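Local structure of 2,5-dihydroxypyridine 5,6-dioxygenase (Pseudomonas putida KT2440, 7CUP) at residues A[123-126]-A[127-130]; A[328-332]-A[333-337]. The protein catalyses the iron-dependent cleavage of the 2,5-dihydroxypyridine ring by dioxygen to give N-formylmaleamate, a step of aerobic nicotinate degradation. One frame throughout, in Å; residues are numbered along the deposited sequence.

Contact 1: A[123-126]-A[127-130]; sequences VEPP and EVLA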
ATOM      1  N   VAL A 123       5.419  18.363 -12.260  1.00 18.92           N
ATOM      2  CA  VAL A 123       4.115  17.816 -11.795  1.00 18.86           C
ATOM      3  C   VAL A 123       3.429  17.057 -12.933  1.00 19.96           C
ATOM      4  O   VAL A 123       2.520  16.246 -12.616  1.00 18.06           O
ATOM      5  CB  VAL A 123       3.214  18.913 -11.211  1.00 17.64           C
ATOM      6  CG1 VAL A 123       3.709  19.332  -9.845  1.00 17.79           C
ATOM      7  CG2 VAL A 123       3.048  20.110 -12.143  1.00 17.95           C
ATOM      8  N   GLU A 124       3.851  17.282 -14.179  1.00 19.53           N
ATOM      9  CA  GLU A 124       3.225  16.600 -15.335  1.00 21.02           C
ATOM     10  C   GLU A 124       3.601  15.131 -15.255  1.00 20.19           C
ATOM     11  O   GLU A 124       4.606  14.758 -14.639  1.00 19.33           O
ATOM     12  CB  GLU A 124       3.643  17.196 -16.683  1.00 22.17           C
ATOM     13  CG  GLU A 124       3.106  18.581 -16.951  1.00 25.90           C
ATOM     14  CD  GLU A 124       1.601  18.744 -17.069  1.00 29.65           C
ATOM     15  OE1 GLU A 124       1.140  18.934 -18.196  1.00 32.93           O
ATOM     16  OE2 GLU A 124       0.919  18.814 -16.008  1.00 33.58           O
ATOM     17  N   PRO A 125       2.783  14.251 -15.873  1.00 21.44           N
ATOM     18  CA  PRO A 125       3.065  12.815 -15.884  1.00 20.77           C
ATOM     19  C   PRO A 125       4.428  12.465 -16.489  1.00 20.02           C
ATOM     20  O   PRO A 125       4.908  13.128 -17.411  1.00 18.89           O
ATOM     21  CB  PRO A 125       1.946  12.225 -16.771  1.00 21.96           C
ATOM     22  CG  PRO A 125       0.873  13.285 -16.877  1.00 22.18           C
ATOM     23  CD  PRO A 125       1.567  14.605 -16.623  1.00 21.17           C
ATOM     24  N   PRO A 126       5.091  11.395 -16.013  1.00 20.68           N
ATOM     25  CA  PRO A 126       6.417  11.013 -16.514  1.00 20.43           C
ATOM     26  C   PRO A 126       6.524  10.943 -18.044  1.00 20.09           C
ATOM     27  O   PRO A 126       7.542  11.341 -18.580  1.00 21.47           O
ATOM     28  CB  PRO A 126       6.629   9.610 -15.920  1.00 20.84           C
ATOM     29  CG  PRO A 126       5.810   9.620 -14.638  1.00 22.88           C
ATOM     30  CD  PRO A 126       4.628  10.525 -14.914  1.00 22.43           C
ATOM     31  N   GLU A 127       5.481  10.462 -18.734  1.00 19.71           N
ATOM     32  CA  GLU A 127       5.530  10.322 -20.210  1.00 20.34           C
ATOM     33  C   GLU A 127       5.652  11.723 -20.857  1.00 21.84           C
ATOM     34  O   GLU A 127       6.300  11.856 -21.922  1.00 21.22           O
ATOM     35  CB  GLU A 127       4.321   9.537 -20.732  1.00 20.98           C
ATOM     36  CG  GLU A 127       4.277   8.082 -20.257  1.00 22.77           C
ATOM     37  CD  GLU A 127       4.115   7.832 -18.758  1.00 24.22           C
ATOM     38  OE1 GLU A 127       3.482   8.697 -18.076  1.00 21.58           O
ATOM     39  OE2 GLU A 127       4.641   6.773 -18.259  1.00 20.52           O
ATOM     40  N   VAL A 128       4.987  12.720 -20.294  1.00 20.34           N
ATOM     41  CA  VAL A 128       5.014  14.116 -20.799  1.00 20.68           C
ATOM     42  C   VAL A 128       6.400  14.671 -20.475  1.00 22.30           C
ATOM     43  O   VAL A 128       6.981  15.361 -21.345  1.00 21.86           O
ATOM     44  CB  VAL A 128       3.894  14.940 -20.145  1.00 20.03           C
ATOM     45  CG1 VAL A 128       4.000  16.438 -20.457  1.00 20.27           C
ATOM     46  CG2 VAL A 128       2.538  14.391 -20.543  1.00 19.16           C
ATOM     47  N   LEU A 129       6.898  14.375 -19.272  1.00 20.98           N
ATOM     48  CA  LEU A 129       8.251  14.798 -18.857  1.00 21.77           C
ATOM     49  C   LEU A 129       9.286  14.241 -19.850  1.00 23.29           C
ATOM     50  O   LEU A 129      10.266  14.968 -20.130  1.00 20.63           O
ATOM     51  CB  LEU A 129       8.554  14.337 -17.430  1.00 23.00           C
ATOM     52  CG  LEU A 129       7.767  14.977 -16.285  1.00 21.86           C
ATOM     53  CD1 LEU A 129       8.321  14.490 -14.972  1.00 21.65           C
ATOM     54  CD2 LEU A 129       7.810  16.492 -16.341  1.00 23.92           C
ATOM     55  N   ALA A 130       9.113  13.009 -20.354  1.00 23.53           N
ATOM     56  CA  ALA A 130      10.074  12.362 -21.291  1.00 22.84           C
ATOM     57  C   ALA A 130       9.973  13.009 -22.666  1.00 23.53           C
ATOM     58  O   ALA A 130      11.027  13.285 -23.274  1.00 27.13           O
ATOM     59  CB  ALA A 130       9.869  10.872 -21.389  1.00 25.07           C
TER

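Contact 2: A[328-332]-A[333-337]; sequences IYLDD and KAVVL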
ATOM      1  N   ILE A 328       2.150  37.491 -34.991  1.00 35.31           N
ATOM      2  CA  ILE A 328       2.569  38.202 -33.751  1.00 35.61           C
ATOM      3  C   ILE A 328       3.699  39.159 -34.116  1.00 37.24           C
ATOM      4  O   ILE A 328       4.738  38.682 -34.696  1.00 33.86           O
ATOM      5  CB  ILE A 328       3.016  37.230 -32.643  1.00 34.46           C
ATOM      6  CG1 ILE A 328       2.036  36.069 -32.451  1.00 34.98           C
ATOM      7  CG2 ILE A 328       3.240  38.010 -31.357  1.00 35.11           C
ATOM      8  CD1 ILE A 328       2.552  34.993 -31.513  1.00 33.29           C
ATOM      9  N   TYR A 329       3.527  40.425 -33.729  1.00 38.54           N
ATOM     10  CA  TYR A 329       4.503  41.519 -33.979  1.00 42.04           C
ATOM     11  C   TYR A 329       4.999  42.122 -32.670  1.00 37.64           C
ATOM     12  O   TYR A 329       4.187  42.375 -31.729  1.00 39.68           O
ATOM     13  CB  TYR A 329       3.883  42.634 -34.824  1.00 41.26           C
ATOM     14  CG  TYR A 329       3.401  42.156 -36.158  1.00 40.44           C
ATOM     15  CD1 TYR A 329       2.100  41.711 -36.323  1.00 44.29           C
ATOM     16  CD2 TYR A 329       4.252  42.117 -37.241  1.00 41.25           C
ATOM     17  CE1 TYR A 329       1.652  41.248 -37.547  1.00 45.89           C
ATOM     18  CE2 TYR A 329       3.821  41.659 -38.473  1.00 42.41           C
ATOM     19  CZ  TYR A 329       2.520  41.223 -38.620  1.00 42.62           C
ATOM     20  OH  TYR A 329       2.103  40.756 -39.824  1.00 52.65           O
ATOM     21  N   LEU A 330       6.307  42.380 -32.663  1.00 40.18           N
ATOM     22  CA  LEU A 330       7.006  43.261 -31.700  1.00 45.39           C
ATOM     23  C   LEU A 330       7.318  44.579 -32.421  1.00 46.80           C
ATOM     24  O   LEU A 330       8.078  44.553 -33.419  1.00 38.26           O
ATOM     25  CB  LEU A 330       8.285  42.558 -31.242  1.00 46.18           C
ATOM     26  CG  LEU A 330       8.057  41.269 -30.460  1.00 48.35           C
ATOM     27  CD1 LEU A 330       9.379  40.716 -29.948  1.00 47.48           C
ATOM     28  CD2 LEU A 330       7.064  41.501 -29.317  1.00 46.92           C
ATOM     29  N   ASP A 331       6.705  45.672 -31.973  1.00 48.83           N
ATOM     30  CA  ASP A 331       6.636  46.907 -32.791  1.00 51.58           C
ATOM     31  C   ASP A 331       6.124  46.465 -34.169  1.00 57.07           C
ATOM     32  O   ASP A 331       5.024  45.867 -34.199  1.00 56.83           O
ATOM     33  CB  ASP A 331       7.985  47.612 -32.701  1.00 48.11           C
ATOM     34  CG  ASP A 331       8.341  47.842 -31.244  1.00 45.50           C
ATOM     35  OD1 ASP A 331       9.401  47.412 -30.839  1.00 46.56           O
ATOM     36  OD2 ASP A 331       7.507  48.395 -30.516  1.00 48.65           O
ATOM     37  N   ASP A 332       6.864  46.660 -35.263  1.00 57.06           N
ATOM     38  CA  ASP A 332       6.360  46.199 -36.588  1.00 61.48           C
ATOM     39  C   ASP A 332       7.313  45.139 -37.141  1.00 54.09           C
ATOM     40  O   ASP A 332       7.426  45.031 -38.362  1.00 61.14           O
ATOM     41  CB  ASP A 332       6.056  47.368 -37.535  1.00 67.45           C
ATOM     42  CG  ASP A 332       7.079  48.481 -37.480  1.00 75.41           C
ATOM     43  OD1 ASP A 332       8.274  48.153 -37.326  1.00 76.21           O
ATOM     44  OD2 ASP A 332       6.667  49.663 -37.577  1.00 85.87           O
ATOM     45  N   LYS A 333       7.918  44.353 -36.252  1.00 52.43           N
ATOM     46  CA  LYS A 333       8.724  43.154 -36.586  1.00 51.93           C
ATOM     47  C   LYS A 333       7.945  41.907 -36.150  1.00 45.26           C
ATOM     48  O   LYS A 333       7.696  41.745 -34.934  1.00 45.97           O
ATOM     49  CB  LYS A 333      10.092  43.248 -35.905  1.00 60.68           C
ATOM     50  CG  LYS A 333      11.021  42.057 -36.122  1.00 70.34           C
ATOM     51  CD  LYS A 333      11.415  41.814 -37.577  1.00 75.47           C
ATOM     52  CE  LYS A 333      12.483  40.753 -37.741  1.00 77.45           C
ATOM     53  NZ  LYS A 333      13.596  40.949 -36.778  1.00 79.48           N
ATOM     54  N   ALA A 334       7.580  41.072 -37.119  1.00 41.79           N
ATOM     55  CA  ALA A 334       6.860  39.792 -36.941  1.00 44.75           C
ATOM     56  C   ALA A 334       7.806  38.782 -36.298  1.00 44.58           C
ATOM     57  O   ALA A 334       8.931  38.627 -36.826  1.00 38.86           O
ATOM     58  CB  ALA A 334       6.371  39.272 -38.266  1.00 44.95           C
ATOM     59  N   VAL A 335       7.372  38.135 -35.209  1.00 40.63           N
ATOM     60  CA  VAL A 335       8.119  37.000 -34.580  1.00 41.02           C
ATOM     61  C   VAL A 335       7.424  35.691 -34.973  1.00 38.01           C
ATOM     62  O   VAL A 335       8.115  34.657 -35.126  1.00 40.02           O
ATOM     63  CB  VAL A 335       8.268  37.166 -33.054  1.00 42.95           C
ATOM     64  CG1 VAL A 335       9.336  38.199 -32.710  1.00 45.32           C
ATOM     65  CG2 VAL A 335       6.957  37.501 -32.356  1.00 41.64           C
ATOM     66  N   VAL A 336       6.108  35.750 -35.175  1.00 34.59           N
ATOM     67  CA  VAL A 336       5.285  34.619 -35.685  1.00 33.89           C
ATOM     68  C   VAL A 336       4.417  35.136 -36.843  1.00 31.56           C
ATOM     69  O   VAL A 336       3.832  36.219 -36.704  1.00 31.25           O
ATOM     70  CB  VAL A 336       4.428  34.035 -34.544  1.00 33.44           C
ATOM     71  CG1 VAL A 336       3.685  32.775 -34.949  1.00 34.74           C
ATOM     72  CG2 VAL A 336       5.273  33.770 -33.303  1.00 33.54           C
ATOM     73  N   LEU A 337       4.326  34.359 -37.916  1.00 31.62           N
ATOM     74  CA  LEU A 337       3.372  34.558 -39.044  1.00 36.55           C
ATOM     75  C   LEU A 337       2.584  33.268 -39.261  1.00 31.38           C
ATOM     76  O   LEU A 337       3.245  32.245 -39.499  1.00 31.78           O
ATOM     77  CB  LEU A 337       4.160  34.883 -40.323  1.00 35.79           C
ATOM     78  CG  LEU A 337       4.844  36.244 -40.353  1.00 36.94           C
ATOM     79  CD1 LEU A 337       5.649  36.400 -41.638  1.00 37.73           C
ATOM     80  CD2 LEU A 337       3.829  37.358 -40.190  1.00 38.17           C
TER

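Contact 1: A[123-126]-A[127-130]
The carbonyl of Pro125 turns into the start of a helix and takes the N-H of Leu129 in a nearly straight bond, Leu129 N to Pro125 O 3.0 Å with 167° at the hydrogen. Val128 N adds a weak second bond to that oxygen, and Ala130 N continues the pattern on Pro126 O at 2.9 Å. Glu127, in this first turn, runs its side chain alongside the Pro126 ring, both pointing the same way. Its CB sits beside the Pro126 carbonyl carbon, and CG leaves anti to the carbonyl carbon of Glu127 itself (chi1 -65°). The chain then bends at chi2 (64°), bringing CD to 4.0 Å from Pro126 C. At the tip, OE1 leans toward the proline ring, with Pro126 CD 3.8 Å from Glu127 OE1, while OE2 accepts a hydrogen bond from Val3 N near the chain's start. Val128 uses both methyl branches: CG2 rests on Pro125, 4.0 Å from its CD, and CG1 lies 3.9 Å from Glu124 CB. Leu129 sets its CG 3.6 Å from Glu124 O and also touches Met11 of helix 5-18. Glu124 itself sends its carboxylate elsewhere, to Met288 N. With Pro125 as N-cap and Pro126, which has no N-H to satisfy, opening the first turn, this is a proline-initiated helix N-terminus, here joining parallel strand 118-121 to helix 126-131.

Contact 2: A[328-332]-A[333-337]
Ile328 lies alongside Val336, the two pointing the same way, and fits its long branch against the valine. CG1 of the isoleucine is anti to its own carbonyl carbon (chi1 -47°) and the chain runs on extended, so that CD1 presses on Val336 CG2 at 3.5 Å, tighter than usual for two methyls. Its short branch goes to the other neighbour: Ile328 CG2 meets Val335 CG2 at 3.9 Å. Val335 is thereby wedged between two residues of the facing strand, since its side chain also crosses that of Leu330 at about a right angle, Val335 CG1 lying 3.7 Å from Leu330 CD1. Trp268 of strand 263-269 covers this apolar patch. Val335 and Val336 both face Ile328, a classic beta bulge in the hairpin of strands 327-330 and 333-337, which is consistent with the wedged position of Val335. Ile328 O grips both amides, Val335 N at 2.7 Å and Val336 N at 3.3 Å, the latter bond being in the carbonyl plane on a lone pair. Replacing Ile328 by alanine would remove CG1, CG2 and CD1, and is likely to leave CG2 of Val335 and CG2 of Val336 without these partners and open a gap next to Trp268. On the other face, the Tyr329 ring lies against the small side chain of Ala334, Tyr329 CE2 3.5 Å from Ala334 CB; beyond it, Leu337 CD2 closes on Tyr329 OH at 3.8 Å. Past Leu330 the chain reverses through Asp331 and Asp332, and Leu330 and Lys333 pair through both backbone bonds, with Leu330 N 2.7 Å from Lys333 O.

In the fold
Contact 1 and contact 2 do not touch: their centres lie 32 Å apart and their nearest atoms about 21 Å. The iron is held by His265, Ser302, His318 and Asp320, and each contact lies some way from these ligands. The side chain of Glu124 in contact 1 is about 11 Å from that of Asp320, and the side chain of Ile328 in contact 2 is about 12 Å from that of His265; neither contact supplies an iron ligand. Contact 2 is nevertheless tied to a metal-bearing strand, because Trp268 belongs to strand 263-269, which also carries His265. Contact 1 instead follows a strand of the parallel sheet, whereas contact 2 lies in a separate antiparallel sheet.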